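Local coordinates for protein putative succinylglutamate desuccinylase / aspartoacylase (Shewanella amazonensis, PDB 3FMC) that is a putative zinc-dependent hydrolase of the succinylglutamate desuccinylase/aspartoacylase family, probably acting on ester or related bonds, at residues Q39-I53 against S70-Q82. Numbering follows the deposited sequence.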
ATOM      1  N   GLN C  39       5.071 -26.421   8.050  1.00 13.06           N
ATOM      2  CA  GLN C  39       5.293 -25.227   7.216  1.00 13.64           C
ATOM      3  C   GLN C  39       5.254 -23.962   8.060  1.00 12.57           C
ATOM      4  O   GLN C  39       4.687 -23.940   9.137  1.00 12.80           O
ATOM      5  CB  GLN C  39       4.306 -25.123   6.046  1.00 12.20           C
ATOM      6  CG  GLN C  39       2.854 -24.921   6.441  1.00 11.21           C
ATOM      7  CD  GLN C  39       1.923 -24.854   5.288  1.00 12.92           C
ATOM      8  OE1 GLN C  39       2.175 -25.428   4.239  1.00 12.16           O
ATOM      9  NE2 GLN C  39       0.831 -24.121   5.463  1.00 10.87           N
ATOM     10  N   ALA C  40       5.854 -22.898   7.527  1.00 10.77           N
ATOM     11  CA  ALA C  40       5.925 -21.610   8.196  1.00 11.16           C
ATOM     12  C   ALA C  40       5.825 -20.491   7.170  1.00 14.22           C
ATOM     13  O   ALA C  40       6.267 -20.657   6.016  1.00 14.26           O
ATOM     14  CB  ALA C  40       7.279 -21.437   8.921  1.00  9.69           C
ATOM     15  N   ASN C  41       5.346 -19.354   7.655  1.00 12.25           N
ATOM     16  CA  ASN C  41       5.469 -18.027   6.967  1.00 12.34           C
ATOM     17  C   ASN C  41       4.573 -17.930   5.724  1.00 15.56           C
ATOM     18  O   ASN C  41       4.929 -17.286   4.705  1.00 14.78           O
ATOM     19  CB  ASN C  41       6.977 -17.779   6.652  1.00 13.76           C
ATOM     20  CG  ASN C  41       7.402 -16.295   6.535  1.00 11.65           C
ATOM     21  OD1 ASN C  41       8.560 -16.031   6.154  1.00 14.27           O
ATOM     22  ND2 ASN C  41       6.533 -15.347   6.893  1.00 10.22           N
ATOM     23  N   VAL C  42       3.422 -18.611   5.787  1.00 10.27           N
ATOM     24  CA  VAL C  42       2.398 -18.464   4.755  1.00 12.17           C
ATOM     25  C   VAL C  42       1.923 -17.003   4.807  1.00 14.35           C
ATOM     26  O   VAL C  42       1.658 -16.372   3.758  1.00 13.87           O
ATOM     27  CB  VAL C  42       1.254 -19.521   4.895  1.00 11.42           C
ATOM     28  CG1 VAL C  42       0.016 -19.156   4.019  1.00 14.36           C
ATOM     29  CG2 VAL C  42       1.746 -20.930   4.434  1.00 11.87           C
ATOM     30  N   HIS C  43       1.796 -16.461   6.026  1.00 12.50           N
ATOM     31  CA  HIS C  43       1.567 -15.012   6.222  1.00 13.01           C
ATOM     32  C   HIS C  43       2.946 -14.353   6.311  1.00 12.26           C
ATOM     33  O   HIS C  43       3.763 -14.658   7.220  1.00 12.80           O
ATOM     34  CB  HIS C  43       0.734 -14.697   7.445  1.00 12.59           C
ATOM     35  CG  HIS C  43      -0.697 -15.069   7.324  1.00 13.36           C
ATOM     36  ND1 HIS C  43      -1.361 -15.729   8.322  1.00 13.08           N
ATOM     37  CD2 HIS C  43      -1.599 -14.889   6.326  1.00 12.41           C
ATOM     38  CE1 HIS C  43      -2.627 -15.900   7.975  1.00 17.33           C
ATOM     39  NE2 HIS C  43      -2.792 -15.424   6.754  1.00 15.30           N
ATOM     40  N   GLY C  44       3.247 -13.506   5.324  1.00 12.15           N
ATOM     41  CA  GLY C  44       4.597 -12.916   5.145  1.00 12.18           C
ATOM     42  C   GLY C  44       5.285 -12.269   6.352  1.00 11.98           C
ATOM     43  O   GLY C  44       6.499 -12.327   6.496  1.00 13.17           O
ATOM     44  N   ALA C  45       4.523 -11.567   7.187  1.00 10.79           N
ATOM     45  CA  ALA C  45       5.073 -10.897   8.379  1.00 11.72           C
ATOM     46  C   ALA C  45       5.387 -11.865   9.511  1.00 11.61           C
ATOM     47  O   ALA C  45       6.086 -11.490  10.439  1.00 14.16           O
ATOM     48  CB  ALA C  45       4.108  -9.855   8.918  1.00 11.96           C
ATOM     49  N   GLU C  46       4.896 -13.096   9.407  1.00 12.82           N
ATOM     50  CA  GLU C  46       4.955 -14.074  10.519  1.00 13.07           C
ATOM     51  C   GLU C  46       6.209 -14.912  10.426  1.00 11.39           C
ATOM     52  O   GLU C  46       6.151 -16.120  10.322  1.00 15.24           O
ATOM     53  CB  GLU C  46       3.642 -14.886  10.528  1.00 12.72           C
ATOM     54  CG  GLU C  46       2.392 -13.966  10.707  1.00 14.39           C
ATOM     55  CD  GLU C  46       1.095 -14.681  10.763  1.00 11.86           C
ATOM     56  OE1 GLU C  46       1.095 -15.957  10.766  1.00 11.86           O
ATOM     57  OE2 GLU C  46       0.028 -13.973  10.850  1.00 13.55           O
ATOM     58  N   VAL C  47       7.342 -14.222  10.511  1.00 11.46           N
ATOM     59  CA  VAL C  47       8.638 -14.804  10.205  1.00 13.32           C
ATOM     60  C   VAL C  47       9.227 -15.694  11.295  1.00 13.56           C
ATOM     61  O   VAL C  47      10.106 -16.465  11.015  1.00 11.81           O
ATOM     62  CB  VAL C  47       9.654 -13.713   9.739  1.00 13.34           C
ATOM     63  CG1 VAL C  47       9.175 -13.063   8.383  1.00  9.73           C
ATOM     64  CG2 VAL C  47       9.919 -12.633  10.808  1.00 11.29           C
ATOM     65  N   GLN C  48       8.731 -15.612  12.534  1.00 13.00           N
ATOM     66  CA  GLN C  48       9.325 -16.425  13.598  1.00 12.58           C
ATOM     67  C   GLN C  48       9.256 -17.928  13.319  1.00 12.98           C
ATOM     68  O   GLN C  48      10.106 -18.704  13.782  1.00 14.70           O
ATOM     69  CB  GLN C  48       8.671 -16.054  14.938  1.00 10.51           C
ATOM     70  CG  GLN C  48       9.144 -16.927  16.153  1.00 11.16           C
ATOM     71  CD  GLN C  48      10.496 -16.591  16.659  1.00 17.65           C
ATOM     72  OE1 GLN C  48      11.345 -16.029  15.958  1.00 13.62           O
ATOM     73  NE2 GLN C  48      10.743 -16.975  17.898  1.00 13.11           N
ATOM     74  N   GLY C  49       8.248 -18.370  12.569  1.00 12.02           N
ATOM     75  CA  GLY C  49       8.126 -19.768  12.201  1.00 14.19           C
ATOM     76  C   GLY C  49       9.335 -20.326  11.456  1.00 12.56           C
ATOM     77  O   GLY C  49       9.621 -21.518  11.559  1.00 12.80           O
ATOM     78  N   ASN C  50      10.050 -19.475  10.729  1.00 14.33           N
ATOM     79  CA  ASN C  50      11.298 -19.884  10.073  1.00 15.03           C
ATOM     80  C   ASN C  50      12.365 -20.215  11.132  1.00 11.05           C
ATOM     81  O   ASN C  50      13.145 -21.194  10.985  1.00 14.40           O
ATOM     82  CB  ASN C  50      11.820 -18.782   9.141  1.00 12.73           C
ATOM     83  CG  ASN C  50      10.838 -18.489   8.008  1.00 15.93           C
ATOM     84  OD1 ASN C  50      10.415 -19.402   7.336  1.00 12.72           O
ATOM     85  ND2 ASN C  50      10.411 -17.239   7.871  1.00 12.52           N
ATOM     86  N   ALA C  51      12.415 -19.387  12.170  1.00 12.01           N
ATOM     87  CA  ALA C  51      13.376 -19.573  13.273  1.00 13.40           C
ATOM     88  C   ALA C  51      13.022 -20.857  14.006  1.00 14.02           C
ATOM     89  O   ALA C  51      13.934 -21.599  14.467  1.00 12.39           O
ATOM     90  CB  ALA C  51      13.348 -18.337  14.265  1.00 11.95           C
ATOM     91  N   VAL C  52      11.726 -21.138  14.110  1.00 11.83           N
ATOM     92  CA  VAL C  52      11.280 -22.401  14.760  1.00 12.98           C
ATOM     93  C   VAL C  52      11.699 -23.631  13.929  1.00 14.54           C
ATOM     94  O   VAL C  52      12.204 -24.648  14.462  1.00 16.86           O
ATOM     95  CB  VAL C  52       9.773 -22.383  15.131  1.00 11.97           C
ATOM     96  CG1 VAL C  52       9.342 -23.749  15.683  1.00 10.87           C
ATOM     97  CG2 VAL C  52       9.451 -21.254  16.143  1.00 13.48           C
ATOM     98  N   ILE C  53      11.502 -23.557  12.610  1.00 12.99           N
ATOM     99  CA  ILE C  53      11.901 -24.633  11.712  1.00 13.25           C
ATOM    100  C   ILE C  53      13.423 -24.814  11.772  1.00 12.77           C
ATOM    101  O   ILE C  53      13.943 -25.955  11.867  1.00 14.76           O
ATOM    102  CB  ILE C  53      11.364 -24.412  10.272  1.00 11.20           C
ATOM    103  CG1 ILE C  53       9.839 -24.673  10.242  1.00 10.26           C
ATOM    104  CG2 ILE C  53      12.074 -25.287   9.251  1.00 11.30           C
ATOM    105  CD1 ILE C  53       9.162 -24.506   8.846  1.00 12.19           C
ATOM    106  N   SER C  70       8.908 -33.551   6.888  1.00 17.87           N
ATOM    107  CA  SER C  70       9.143 -32.563   5.797  1.00 16.84           C
ATOM    108  C   SER C  70       8.878 -31.185   6.349  1.00 14.11           C
ATOM    109  O   SER C  70       7.894 -31.000   7.061  1.00 14.47           O
ATOM    110  CB  SER C  70       8.241 -32.809   4.624  1.00 22.04           C
ATOM    111  OG  SER C  70       8.659 -33.998   3.987  1.00 25.45           O
ATOM    112  N   LEU C  71       9.777 -30.244   6.088  1.00 15.10           N
ATOM    113  CA  LEU C  71       9.636 -28.893   6.620  1.00 12.87           C
ATOM    114  C   LEU C  71       9.760 -27.888   5.482  1.00 14.69           C
ATOM    115  O   LEU C  71      10.664 -27.973   4.638  1.00 14.25           O
ATOM    116  CB  LEU C  71      10.632 -28.576   7.745  1.00 13.90           C
ATOM    117  CG  LEU C  71      10.805 -29.646   8.854  1.00 15.17           C
ATOM    118  CD1 LEU C  71      11.943 -30.709   8.469  1.00 18.55           C
ATOM    119  CD2 LEU C  71      11.055 -28.939  10.161  1.00 12.84           C
ATOM    120  N   VAL C  72       8.825 -26.942   5.499  1.00 14.06           N
ATOM    121  CA  VAL C  72       8.691 -25.921   4.449  1.00 14.80           C
ATOM    122  C   VAL C  72       8.706 -24.514   5.080  1.00 12.64           C
ATOM    123  O   VAL C  72       7.665 -23.957   5.380  1.00 13.10           O
ATOM    124  CB  VAL C  72       7.425 -26.152   3.580  1.00 14.47           C
ATOM    125  CG1 VAL C  72       7.381 -25.162   2.347  1.00 14.28           C
ATOM    126  CG2 VAL C  72       7.326 -27.608   3.080  1.00 13.83           C
ATOM    127  N   PRO C  73       9.899 -23.974   5.323  1.00 14.45           N
ATOM    128  CA  PRO C  73      10.023 -22.585   5.791  1.00 13.18           C
ATOM    129  C   PRO C  73       9.790 -21.692   4.552  1.00 13.13           C
ATOM    130  O   PRO C  73       9.791 -22.180   3.407  1.00 13.57           O
ATOM    131  CB  PRO C  73      11.466 -22.488   6.262  1.00 11.03           C
ATOM    132  CG  PRO C  73      12.192 -23.486   5.364  1.00 12.96           C
ATOM    133  CD  PRO C  73      11.217 -24.616   5.113  1.00 15.25           C
ATOM    134  N   LEU C  74       9.552 -20.406   4.774  1.00 10.50           N
ATOM    135  CA  LEU C  74       9.446 -19.458   3.670  1.00 11.22           C
ATOM    136  C   LEU C  74       8.420 -19.908   2.659  1.00 12.53           C
ATOM    137  O   LEU C  74       8.640 -19.870   1.428  1.00 13.74           O
ATOM    138  CB  LEU C  74      10.846 -19.252   3.043  1.00 10.47           C
ATOM    139  CG  LEU C  74      11.984 -18.804   3.955  1.00 12.02           C
ATOM    140  CD1 LEU C  74      13.365 -19.024   3.328  1.00 14.53           C
ATOM    141  CD2 LEU C  74      11.821 -17.353   4.478  1.00 10.59           C
ATOM    142  N   ALA C  75       7.272 -20.303   3.188  1.00 11.15           N
ATOM    143  CA  ALA C  75       6.263 -20.981   2.356  1.00 11.14           C
ATOM    144  C   ALA C  75       5.476 -20.076   1.379  1.00 12.68           C
ATOM    145  O   ALA C  75       4.734 -20.588   0.559  1.00 15.57           O
ATOM    146  CB  ALA C  75       5.279 -21.828   3.209  1.00 13.23           C
ATOM    147  N   ASN C  76       5.681 -18.768   1.453  1.00 12.37           N
ATOM    148  CA  ASN C  76       4.975 -17.822   0.576  1.00 11.10           C
ATOM    149  C   ASN C  76       5.875 -16.659   0.193  1.00 11.71           C
ATOM    150  O   ASN C  76       5.727 -15.550   0.708  1.00 10.77           O
ATOM    151  CB  ASN C  76       3.715 -17.348   1.284  1.00 12.81           C
ATOM    152  CG  ASN C  76       2.887 -16.373   0.437  1.00 15.77           C
ATOM    153  OD1 ASN C  76       3.109 -16.242  -0.771  1.00 11.22           O
ATOM    154  ND2 ASN C  76       1.920 -15.724   1.062  1.00 11.19           N
ATOM    155  N   PRO C  77       6.806 -16.887  -0.756  1.00 10.98           N
ATOM    156  CA  PRO C  77       7.725 -15.797  -1.070  1.00 11.11           C
ATOM    157  C   PRO C  77       7.048 -14.493  -1.564  1.00 12.06           C
ATOM    158  O   PRO C  77       7.526 -13.397  -1.258  1.00 12.88           O
ATOM    159  CB  PRO C  77       8.688 -16.423  -2.114  1.00 12.27           C
ATOM    160  CG  PRO C  77       7.923 -17.580  -2.672  1.00 14.93           C
ATOM    161  CD  PRO C  77       7.106 -18.113  -1.543  1.00 12.36           C
ATOM    162  N   LEU C  78       5.908 -14.602  -2.253  1.00 12.92           N
ATOM    163  CA  LEU C  78       5.227 -13.406  -2.773  1.00 11.13           C
ATOM    164  C   LEU C  78       4.785 -12.538  -1.586  1.00 13.12           C
ATOM    165  O   LEU C  78       4.945 -11.323  -1.592  1.00 14.64           O
ATOM    166  CB  LEU C  78       4.044 -13.804  -3.666  1.00 13.52           C
ATOM    167  CG  LEU C  78       3.318 -12.688  -4.420  1.00 14.15           C
ATOM    168  CD1 LEU C  78       4.197 -11.807  -5.187  1.00 15.53           C
ATOM    169  CD2 LEU C  78       2.280 -13.319  -5.375  1.00 14.18           C
ATOM    170  N   GLY C  79       4.274 -13.160  -0.535  1.00 13.09           N
ATOM    171  CA  GLY C  79       3.840 -12.401   0.652  1.00 14.63           C
ATOM    172  C   GLY C  79       5.006 -11.971   1.526  1.00 12.94           C
ATOM    173  O   GLY C  79       5.034 -10.862   2.091  1.00 13.15           O
ATOM    174  N   ILE C  80       5.983 -12.868   1.680  1.00 12.92           N
ATOM    175  CA  ILE C  80       7.167 -12.604   2.486  1.00 11.00           C
ATOM    176  C   ILE C  80       7.952 -11.395   1.978  1.00  9.44           C
ATOM    177  O   ILE C  80       8.431 -10.587   2.763  1.00 10.65           O
ATOM    178  CB  ILE C  80       8.120 -13.818   2.471  1.00 11.16           C
ATOM    179  CG1 ILE C  80       7.489 -14.956   3.262  1.00 13.37           C
ATOM    180  CG2 ILE C  80       9.501 -13.450   3.092  1.00  8.19           C
ATOM    181  CD1 ILE C  80       8.094 -16.344   2.946  1.00  9.90           C
ATOM    182  N   ASN C  81       8.016 -11.263   0.650  1.00 10.72           N
ATOM    183  CA  ASN C  81       8.827 -10.231   0.036  1.00 11.86           C
ATOM    184  C   ASN C  81       8.110  -8.872  -0.164  1.00 12.45           C
ATOM    185  O   ASN C  81       8.693  -7.877  -0.609  1.00 13.47           O
ATOM    186  CB  ASN C  81       9.354 -10.753  -1.282  1.00 14.22           C
ATOM    187  CG  ASN C  81      10.422 -11.815  -1.114  1.00 13.99           C
ATOM    188  OD1 ASN C  81      11.178 -11.792  -0.132  1.00 14.82           O
ATOM    189  ND2 ASN C  81      10.528 -12.708  -2.094  1.00 14.05           N
ATOM    190  N   GLN C  82       6.861  -8.834   0.227  1.00 10.89           N
ATOM    191  CA  GLN C  82       6.017  -7.652   0.014  1.00  8.86           C
ATOM    192  C   GLN C  82       6.075  -6.650   1.143  1.00 11.19           C
ATOM    193  O   GLN C  82       5.540  -6.886   2.242  1.00 13.89           O
ATOM    194  CB  GLN C  82       4.571  -8.123  -0.182  1.00 12.48           C
ATOM    195  CG  GLN C  82       3.572  -7.031  -0.631  1.00 12.90           C
ATOM    196  CD  GLN C  82       3.599  -6.703  -2.094  1.00 13.07           C
ATOM    197  OE1 GLN C  82       4.284  -7.367  -2.913  1.00 14.07           O
ATOM    198  NE2 GLN C  82       2.780  -5.678  -2.472  1.00 13.82           N
TER
HETATM  199  O   HOH W   1       8.786 -11.207   5.454  1.00 12.46           O
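With chi1 at -154°, Asn41 swings its side-chain amide away from its own N and against Ile80 CG1 and CD1. Asn76 is fully extended at its first torsion (chi1 -179°), which turns its amide toward Val42. The contact joins parts of the beta-alpha-beta unit of strand 36-40, helix 48-60 and strand 69-72, and the loop and short helix 77-80 that follow it, in the catalytic domain of a zinc exopeptidase-like fold. The two strands run parallel: Ala40 N donates to Val72 O (3.0 Å). Just past the strand ends, Ala75 N returns a bond to Ala40 O.

Asn50 extends from the helix toward Leu74, and its OD1 accepts from Leu74 N at 2.9 Å. Its ND2 donates to Asn41 OD1 (2.8 Å), from above the carbonyl plane of that amide. Asn41 ND2 in turn donates to both His43 O and Gly44 O, so both ends of the amide are held. A lysine in place of Asn41 would probably leave Asn50 ND2 without its acceptor and His43 O and Gly44 O each without one of their donors.

That turn carries His43 and Glu46. Together with His172 they are arranged as in a possible zinc site, apparently empty here. One turn further along the helix, Ile53 CD1 rests on Pro73, while CG2 lies 3.9 Å from Leu71 CB. Gly44 CA sits 3.7 Å from both Ile80 CA and Gly79 O, a close approach of the two backbones. A water joins Gly44 O to Ile80 O. Asn76 OD1 caps helix 77-80 through a weak bond from Gly79 N. Asn76 ND2 gives Val42 O a nearly straight bond of 2.8 Å (170° at the hydrogen), in the carbonyl plane.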